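PDB 6KMO: Alpha/beta hydrolase from Enterobacter asburiae, which probably hydrolyses carboxylic ester bonds, acting as an esterase or lipase built on the alpha/beta-hydrolase fold. Local coordinates for residues Ala55-Ile60 / Val111-Thr117; Val210-Phe215 / Met234-Trp238. The protein carries 2 engineered substitutions. One frame throughout, in Å; residues are numbered along the deposited sequence.

Interaction 1 (Ala55-Ile60 / Val111-Thr117); sequences ARQVLI and VLGDFPT
Here an N-terminal helix is fastened to the loop that leads from strand 99-105 into helix 115-129, by a mixed polar and apolar contact. Residues 55-60 are helical. Opposite them 111-114 form an irregular, non-helical path and 115-117 begin a weakly bonded helical turn. The CA atoms of Arg56 and Leu112 approach to 5.0 Å, those of Ile60 and Thr117 to 5.9 Å. Arg56 (chi1 m, chi2 and chi3 t) is long enough for its NE to donate to Val111 O at 2.8 Å, with a weak bond from its NH2 to the same oxygen at 3.4 Å; its guanidinium also salt-bridges Glu143. One water accepts from Gly113 N (2.9 Å) and donates to Arg56 O (3.0 Å). The loop follows an HGGGW sequence, which resembles the HGGG oxyanion-hole motif of hormone-sensitive-lipase-like esterases, so the contact ties helix 52-63 to the loop just beyond that motif. Gly113, at phi/psi 93/164, has angles that would jam a CB against the preceding carbonyl. Asp114, extended and chi1 p, is the N-cap: its OD1 accepts from Thr117 N at 2.8 Å. Apolar groups fill the gaps: small Ala55 places its CB 3.6 Å from Leu112 CD2. Leu59 CD2 meets Leu112 CB at 4.0 Å, and Thr117 CG2 lies 3.9 Å from Leu59 CG and 3.8 Å from Ile60 CA.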
ATOM      1  N   ALA A  55     -30.850  10.789  -0.832  1.00 10.04           N
ATOM      2  CA  ALA A  55     -29.590  10.080  -0.637  1.00  9.49           C
ATOM      3  C   ALA A  55     -28.428  10.872  -1.217  1.00  8.84           C
ATOM      4  O   ALA A  55     -27.357  10.943  -0.612  1.00  9.46           O
ATOM      5  CB  ALA A  55     -29.677   8.706  -1.301  1.00  9.17           C
ATOM      6  N   ARG A  56     -28.623  11.474  -2.387  1.00  8.97           N
ATOM      7  CA  ARG A  56     -27.567  12.281  -2.984  1.00  8.29           C
ATOM      8  C   ARG A  56     -27.154  13.413  -2.055  1.00 10.28           C
ATOM      9  O   ARG A  56     -25.963  13.720  -1.933  1.00  9.47           O
ATOM     10  CB  ARG A  56     -28.027  12.832  -4.324  1.00  8.54           C
ATOM     11  CG  ARG A  56     -28.096  11.770  -5.403  1.00  8.86           C
ATOM     12  CD  ARG A  56     -28.912  12.183  -6.616  1.00 10.26           C
ATOM     13  NE  ARG A  56     -29.018  11.026  -7.502  1.00 10.29           N
ATOM     14  CZ  ARG A  56     -29.919  10.844  -8.460  1.00  9.30           C
ATOM     15  NH1 ARG A  56     -30.834  11.762  -8.730  1.00 11.85           N
ATOM     16  NH2 ARG A  56     -29.881   9.723  -9.161  1.00  9.93           N
ATOM     17  N   GLN A  57     -28.123  14.034  -1.389  1.00  9.43           N
ATOM     18  CA  GLN A  57     -27.833  15.159  -0.501  1.00 10.85           C
ATOM     19  C   GLN A  57     -27.002  14.741   0.699  1.00 11.72           C
ATOM     20  O   GLN A  57     -26.228  15.559   1.225  1.00 11.56           O
ATOM     21  CB  GLN A  57     -29.140  15.825  -0.069  1.00 13.38           C
ATOM     22  CG  GLN A  57     -29.835  16.533  -1.225  1.00 13.86           C
ATOM     23  CD  GLN A  57     -31.227  17.016  -0.884  1.00 20.09           C
ATOM     24  OE1 GLN A  57     -32.020  16.291  -0.281  1.00 24.24           O
ATOM     25  NE2 GLN A  57     -31.532  18.245  -1.283  1.00 19.45           N
ATOM     26  N   VAL A  58     -27.115  13.482   1.140  1.00  9.75           N
ATOM     27  CA  VAL A  58     -26.282  12.994   2.236  1.00  9.92           C
ATOM     28  C   VAL A  58     -24.810  13.084   1.859  1.00 10.01           C
ATOM     29  O   VAL A  58     -23.984  13.604   2.612  1.00 11.21           O
ATOM     30  CB  VAL A  58     -26.676  11.561   2.631  1.00 12.73           C
ATOM     31  CG1 VAL A  58     -25.715  11.012   3.674  1.00 12.74           C
ATOM     32  CG2 VAL A  58     -28.107  11.531   3.155  1.00 17.10           C
ATOM     33  N   LEU A  59     -24.453  12.568   0.684  1.00  9.47           N
ATOM     34  CA  LEU A  59     -23.048  12.610   0.288  1.00  9.61           C
ATOM     35  C   LEU A  59     -22.617  14.033  -0.034  1.00  8.48           C
ATOM     36  O   LEU A  59     -21.504  14.442   0.320  1.00  8.68           O
ATOM     37  CB  LEU A  59     -22.798  11.671  -0.893  1.00  8.80           C
ATOM     38  CG  LEU A  59     -21.354  11.602  -1.356  1.00  9.33           C
ATOM     39  CD1 LEU A  59     -20.428  11.055  -0.282  1.00 10.04           C
ATOM     40  CD2 LEU A  59     -21.259  10.771  -2.634  1.00 12.15           C
ATOM     41  N   ILE A  60     -23.483  14.807  -0.685  1.00  7.98           N
ATOM     42  CA  ILE A  60     -23.149  16.201  -0.963  1.00  8.55           C
ATOM     43  C   ILE A  60     -22.777  16.923   0.328  1.00  9.67           C
ATOM     44  O   ILE A  60     -21.748  17.598   0.406  1.00  9.81           O
ATOM     45  CB  ILE A  60     -24.297  16.890  -1.713  1.00  9.10           C
ATOM     46  CG1 ILE A  60     -24.443  16.292  -3.122  1.00  8.65           C
ATOM     47  CG2 ILE A  60     -24.075  18.409  -1.761  1.00  9.38           C
ATOM     48  CD1 ILE A  60     -25.726  16.700  -3.845  1.00 12.62           C
ATOM     49  N   VAL A 111     -26.088   5.780  -7.965  1.00  6.76           N
ATOM     50  CA  VAL A 111     -27.106   6.758  -7.578  1.00  6.97           C
ATOM     51  C   VAL A 111     -26.474   8.070  -7.125  1.00  8.92           C
ATOM     52  O   VAL A 111     -26.962   9.155  -7.486  1.00  9.21           O
ATOM     53  CB  VAL A 111     -28.002   6.151  -6.484  1.00  6.70           C
ATOM     54  CG1 VAL A 111     -29.075   7.147  -6.067  1.00 11.08           C
ATOM     55  CG2 VAL A 111     -28.631   4.860  -6.938  1.00  8.56           C
ATOM     56  N   LEU A 112     -25.408   8.004  -6.338  1.00  8.07           N
ATOM     57  CA  LEU A 112     -24.803   9.171  -5.704  1.00  7.59           C
ATOM     58  C   LEU A 112     -23.551   9.615  -6.445  1.00  7.69           C
ATOM     59  O   LEU A 112     -23.035   8.933  -7.328  1.00  7.66           O
ATOM     60  CB  LEU A 112     -24.408   8.859  -4.253  1.00  9.25           C
ATOM     61  CG  LEU A 112     -25.301   7.958  -3.414  1.00  9.99           C
ATOM     62  CD1 LEU A 112     -24.648   7.751  -2.045  1.00 14.47           C
ATOM     63  CD2 LEU A 112     -26.687   8.552  -3.277  1.00 13.98           C
ATOM     64  N   GLY A 113     -23.046  10.765  -6.046  1.00  7.02           N
ATOM     65  CA  GLY A 113     -21.762  11.227  -6.509  1.00  7.68           C
ATOM     66  C   GLY A 113     -21.847  12.128  -7.725  1.00  8.39           C
ATOM     67  O   GLY A 113     -22.847  12.188  -8.435  1.00  8.47           O
ATOM     68  N   ASP A 114     -20.740  12.831  -7.953  1.00  7.32           N
ATOM     69  CA  ASP A 114     -20.593  13.887  -8.947  1.00  6.79           C
ATOM     70  C   ASP A 114     -19.170  14.421  -8.809  1.00  6.77           C
ATOM     71  O   ASP A 114     -18.351  13.863  -8.067  1.00  6.88           O
ATOM     72  CB  ASP A 114     -21.647  14.976  -8.757  1.00  8.53           C
ATOM     73  CG  ASP A 114     -21.571  15.661  -7.421  1.00 10.00           C
ATOM     74  OD1 ASP A 114     -20.556  15.526  -6.713  1.00  8.44           O
ATOM     75  OD2 ASP A 114     -22.533  16.405  -7.077  1.00 13.75           O
ATOM     76  N   PHE A 115     -18.857  15.485  -9.537  1.00  7.35           N
ATOM     77  CA  PHE A 115     -17.521  16.062  -9.426  1.00  6.87           C
ATOM     78  C   PHE A 115     -17.289  16.742  -8.080  1.00  7.05           C
ATOM     79  O   PHE A 115     -16.284  16.426  -7.419  1.00  6.77           O
ATOM     80  CB  PHE A 115     -17.189  16.963 -10.620  1.00  7.97           C
ATOM     81  CG  PHE A 115     -15.847  17.648 -10.477  1.00  7.55           C
ATOM     82  CD1 PHE A 115     -14.663  16.964 -10.724  1.00  8.41           C
ATOM     83  CD2 PHE A 115     -15.769  18.966 -10.049  1.00  8.52           C
ATOM     84  CE1 PHE A 115     -13.440  17.577 -10.562  1.00  8.73           C
ATOM     85  CE2 PHE A 115     -14.537  19.585  -9.882  1.00  9.57           C
ATOM     86  CZ  PHE A 115     -13.379  18.900 -10.155  1.00  9.30           C
ATOM     87  N   PRO A 116     -18.134  17.675  -7.611  1.00  8.47           N
ATOM     88  CA  PRO A 116     -17.801  18.350  -6.342  1.00  7.72           C
ATOM     89  C   PRO A 116     -17.578  17.388  -5.185  1.00  6.66           C
ATOM     90  O   PRO A 116     -16.647  17.589  -4.397  1.00  8.38           O
ATOM     91  CB  PRO A 116     -18.989  19.307  -6.121  1.00 10.59           C
ATOM     92  CG  PRO A 116     -19.497  19.564  -7.490  1.00 12.42           C
ATOM     93  CD  PRO A 116     -19.319  18.262  -8.255  1.00  9.34           C
ATOM     94  N   THR A 117     -18.399  16.343  -5.060  1.00  6.56           N
ATOM     95  CA  THR A 117     -18.189  15.400  -3.973  1.00  7.23           C
ATOM     96  C   THR A 117     -16.820  14.724  -4.057  1.00  7.61           C
ATOM     97  O   THR A 117     -16.238  14.362  -3.019  1.00  8.57           O
ATOM     98  CB  THR A 117     -19.260  14.297  -3.930  1.00  6.38           C
ATOM     99  OG1 THR A 117     -19.348  13.619  -5.184  1.00  6.86           O
ATOM    100  CG2 THR A 117     -20.627  14.830  -3.511  1.00  9.02           C
TER
HETATM  101  O   HOH W   1     -24.365  12.700  -4.318  1.00 10.19           O

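Interaction 2 (Val210-Phe215 / Met234-Trp238); sequences VTDANF and MKWFW
The methyl of Ala213 sits almost exactly over the centre of the six-membered ring of the Trp238 indole: its CB is 3.4 Å from that centroid, 3° off the normal, a CH-pi contact that a larger side chain would crowd. Ala213 (phi/psi -84/65) is the centre of an inverse gamma turn, closed by a weak bond from Asn214 N to Asp212 O (3.0 Å), within the otherwise irregular segment 210-215. Residues 234-238 are helical, with Ala213 and Trp238 CA atoms 7.0 Å apart and those of Phe215 and Lys235 7.6 Å. A second CH-pi contact puts Lys235 CG 3.7 Å from the centroid of the Phe215 ring, over its face, while the extended chain (mttt) carries the ammonium group away. Phe215 (chi1 m) brings CE1 to 3.6 Å from Trp238 CD1, their planes at 77°. Deeper, Val210 CG1 touches Trp238 CZ2 at 3.7 Å and Val210 CG2 meets CE of Met234 (mmm) at 3.8 Å. Asp212 turns away to salt-bridge Arg257, its OD2 accepting from Asn214 ND2 (2.9 Å). Packing the loop after strand 203-207 on helix 231-241 is consistent with the cap many alpha/beta hydrolases insert there, near the probable nucleophile elbow at Ser180.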
ATOM      1  N   VAL A 210     -16.162  -2.119  -6.431  1.00  5.81           N
ATOM      2  CA  VAL A 210     -17.227  -3.108  -6.592  1.00  5.82           C
ATOM      3  C   VAL A 210     -16.851  -4.023  -7.753  1.00  6.13           C
ATOM      4  O   VAL A 210     -16.548  -3.540  -8.849  1.00  6.15           O
ATOM      5  CB  VAL A 210     -18.563  -2.413  -6.894  1.00  6.19           C
ATOM      6  CG1 VAL A 210     -19.628  -3.447  -7.270  1.00  6.85           C
ATOM      7  CG2 VAL A 210     -19.022  -1.526  -5.747  1.00  6.33           C
ATOM      8  N   THR A 211     -16.873  -5.345  -7.539  1.00  6.12           N
ATOM      9  CA  THR A 211     -16.545  -6.265  -8.626  1.00  6.20           C
ATOM     10  C   THR A 211     -17.595  -7.338  -8.887  1.00  6.03           C
ATOM     11  O   THR A 211     -17.456  -8.061  -9.884  1.00  6.53           O
ATOM     12  CB  THR A 211     -15.169  -6.929  -8.442  1.00  5.20           C
ATOM     13  OG1 THR A 211     -15.282  -7.854  -7.362  1.00  6.74           O
ATOM     14  CG2 THR A 211     -14.073  -5.908  -8.192  1.00  5.94           C
ATOM     15  N   ASP A 212     -18.632  -7.472  -8.061  1.00  6.44           N
ATOM     16  CA  ASP A 212     -19.594  -8.556  -8.270  1.00  7.17           C
ATOM     17  C   ASP A 212     -20.943  -8.186  -7.675  1.00  7.57           C
ATOM     18  O   ASP A 212     -21.022  -7.667  -6.555  1.00  8.97           O
ATOM     19  CB  ASP A 212     -19.086  -9.844  -7.610  1.00  6.81           C
ATOM     20  CG  ASP A 212     -19.826 -11.097  -8.040  1.00  8.51           C
ATOM     21  OD1 ASP A 212     -20.548 -11.057  -9.049  1.00  8.75           O
ATOM     22  OD2 ASP A 212     -19.653 -12.143  -7.335  1.00 10.99           O
ATOM     23  N   ALA A 213     -22.009  -8.513  -8.402  1.00  7.37           N
ATOM     24  CA  ALA A 213     -23.373  -8.354  -7.896  1.00  7.67           C
ATOM     25  C   ALA A 213     -23.752  -9.573  -7.047  1.00  8.99           C
ATOM     26  O   ALA A 213     -24.629 -10.369  -7.390  1.00  9.85           O
ATOM     27  CB  ALA A 213     -24.353  -8.145  -9.036  1.00  8.27           C
ATOM     28  N   ASN A 214     -23.045  -9.728  -5.938  1.00  8.77           N
ATOM     29  CA  ASN A 214     -23.310 -10.773  -4.955  1.00 10.94           C
ATOM     30  C   ASN A 214     -23.038 -10.158  -3.594  1.00 10.34           C
ATOM     31  O   ASN A 214     -22.284  -9.195  -3.486  1.00 10.60           O
ATOM     32  CB  ASN A 214     -22.448 -12.012  -5.166  1.00 10.91           C
ATOM     33  CG  ASN A 214     -23.052 -12.964  -6.165  1.00 12.61           C
ATOM     34  OD1 ASN A 214     -24.222 -13.373  -6.044  1.00 15.19           O
ATOM     35  ND2 ASN A 214     -22.282 -13.300  -7.173  1.00 13.40           N
ATOM     36  N   PHE A 215     -23.673 -10.708  -2.557  1.00 10.39           N
ATOM     37  CA  PHE A 215     -23.740 -10.052  -1.252  1.00  8.68           C
ATOM     38  C   PHE A 215     -23.408 -11.006  -0.118  1.00  9.65           C
ATOM     39  O   PHE A 215     -23.812 -10.774   1.031  1.00 11.17           O
ATOM     40  CB  PHE A 215     -25.121  -9.420  -1.068  1.00  9.57           C
ATOM     41  CG  PHE A 215     -25.536  -8.605  -2.254  1.00  8.34           C
ATOM     42  CD1 PHE A 215     -24.972  -7.361  -2.455  1.00 10.24           C
ATOM     43  CD2 PHE A 215     -26.419  -9.098  -3.192  1.00  9.48           C
ATOM     44  CE1 PHE A 215     -25.301  -6.612  -3.546  1.00  9.95           C
ATOM     45  CE2 PHE A 215     -26.752  -8.352  -4.303  1.00  9.47           C
ATOM     46  CZ  PHE A 215     -26.176  -7.103  -4.483  1.00  9.61           C
ATOM     47  N   MET A 234     -25.637  -1.549  -0.599  1.00  6.82           N
ATOM     48  CA  MET A 234     -25.110  -2.160  -1.813  1.00  5.87           C
ATOM     49  C   MET A 234     -26.217  -2.817  -2.630  1.00  7.18           C
ATOM     50  O   MET A 234     -26.229  -2.721  -3.865  1.00  7.13           O
ATOM     51  CB  MET A 234     -24.012  -3.166  -1.484  1.00  7.03           C
ATOM     52  CG  MET A 234     -22.630  -2.539  -1.233  1.00  7.74           C
ATOM     53  SD  MET A 234     -21.966  -1.393  -2.560  1.00  1.22           S
ATOM     54  CE  MET A 234     -22.333  -2.413  -4.061  1.00  8.60           C
ATOM     55  N   LYS A 235     -27.156  -3.496  -1.964  1.00  7.92           N
ATOM     56  CA  LYS A 235     -28.264  -4.110  -2.691  1.00  7.09           C
ATOM     57  C   LYS A 235     -29.122  -3.053  -3.373  1.00  8.24           C
ATOM     58  O   LYS A 235     -29.559  -3.239  -4.521  1.00  8.65           O
ATOM     59  CB  LYS A 235     -29.110  -4.959  -1.743  1.00  7.74           C
ATOM     60  CG  LYS A 235     -28.434  -6.238  -1.295  1.00  9.60           C
ATOM     61  CD  LYS A 235     -29.302  -7.012  -0.302  1.00 12.27           C
ATOM     62  CE  LYS A 235     -28.652  -8.317   0.074  1.00 16.55           C
ATOM     63  NZ  LYS A 235     -29.485  -9.096   1.054  1.00 25.39           N
ATOM     64  N   TRP A 236     -29.351  -1.928  -2.691  1.00  6.57           N
ATOM     65  CA  TRP A 236     -30.131  -0.827  -3.249  1.00  6.74           C
ATOM     66  C   TRP A 236     -29.419  -0.204  -4.445  1.00  8.04           C
ATOM     67  O   TRP A 236     -30.041   0.119  -5.465  1.00  7.92           O
ATOM     68  CB  TRP A 236     -30.382   0.213  -2.157  1.00  7.85           C
ATOM     69  CG  TRP A 236     -31.287   1.335  -2.513  1.00  8.15           C
ATOM     70  CD1 TRP A 236     -32.615   1.259  -2.818  1.00  8.64           C
ATOM     71  CD2 TRP A 236     -30.951   2.724  -2.561  1.00  8.19           C
ATOM     72  NE1 TRP A 236     -33.116   2.505  -3.068  1.00  9.49           N
ATOM     73  CE2 TRP A 236     -32.114   3.428  -2.914  1.00  8.41           C
ATOM     74  CE3 TRP A 236     -29.769   3.444  -2.340  1.00 10.17           C
ATOM     75  CZ2 TRP A 236     -32.142   4.804  -3.046  1.00  9.08           C
ATOM     76  CZ3 TRP A 236     -29.805   4.814  -2.484  1.00 10.90           C
ATOM     77  CH2 TRP A 236     -30.979   5.476  -2.828  1.00 10.30           C
ATOM     78  N   PHE A 237     -28.119   0.022  -4.321  1.00  7.16           N
ATOM     79  CA  PHE A 237     -27.358   0.577  -5.434  1.00  6.12           C
ATOM     80  C   PHE A 237     -27.453  -0.329  -6.654  1.00  6.97           C
ATOM     81  O   PHE A 237     -27.779   0.125  -7.759  1.00  6.83           O
ATOM     82  CB  PHE A 237     -25.899   0.758  -5.017  1.00  6.94           C
ATOM     83  CG  PHE A 237     -25.645   1.828  -3.965  1.00  6.91           C
ATOM     84  CD1 PHE A 237     -26.383   3.004  -3.901  1.00  7.31           C
ATOM     85  CD2 PHE A 237     -24.605   1.659  -3.063  1.00  6.54           C
ATOM     86  CE1 PHE A 237     -26.107   3.968  -2.949  1.00  7.61           C
ATOM     87  CE2 PHE A 237     -24.308   2.630  -2.115  1.00  7.01           C
ATOM     88  CZ  PHE A 237     -25.061   3.784  -2.058  1.00  8.12           C
ATOM     89  N   TRP A 238     -27.188  -1.623  -6.472  1.00  6.78           N
ATOM     90  CA  TRP A 238     -27.306  -2.569  -7.574  1.00  6.45           C
ATOM     91  C   TRP A 238     -28.716  -2.577  -8.153  1.00  6.27           C
ATOM     92  O   TRP A 238     -28.889  -2.659  -9.374  1.00  7.45           O
ATOM     93  CB  TRP A 238     -26.881  -3.961  -7.110  1.00  6.65           C
ATOM     94  CG  TRP A 238     -25.435  -4.250  -7.261  1.00  6.43           C
ATOM     95  CD1 TRP A 238     -24.499  -4.337  -6.267  1.00  7.35           C
ATOM     96  CD2 TRP A 238     -24.744  -4.498  -8.490  1.00  5.79           C
ATOM     97  NE1 TRP A 238     -23.258  -4.618  -6.813  1.00  7.56           N
ATOM     98  CE2 TRP A 238     -23.387  -4.737  -8.170  1.00  6.23           C
ATOM     99  CE3 TRP A 238     -25.142  -4.544  -9.830  1.00  8.00           C
ATOM    100  CZ2 TRP A 238     -22.431  -5.018  -9.144  1.00  6.71           C
ATOM    101  CZ3 TRP A 238     -24.185  -4.822 -10.800  1.00  8.47           C
ATOM    102  CH2 TRP A 238     -22.844  -5.057 -10.448  1.00  7.97           C
TER

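From the N terminus, helix 52-63 comes first, and interaction 1 closes a loop of fifty residues that holds strands 71-80, 83-92 and 99-105 before the chain returns at 111-117. After the central strands, interaction 2 closes a shorter loop of eighteen residues, containing helix 218-222, between the end of strand 203-207 and helix 231-241. The two loops follow in series, neither nested nor crossed, yet they meet in space, with centres about 18 Å apart. Trp236 packs on Ala55 and Val111, and Phe237 on Val111 and Leu112, so helix 231-241 packs against both helix 52-63 and the loop 111-114, linking the two contacts.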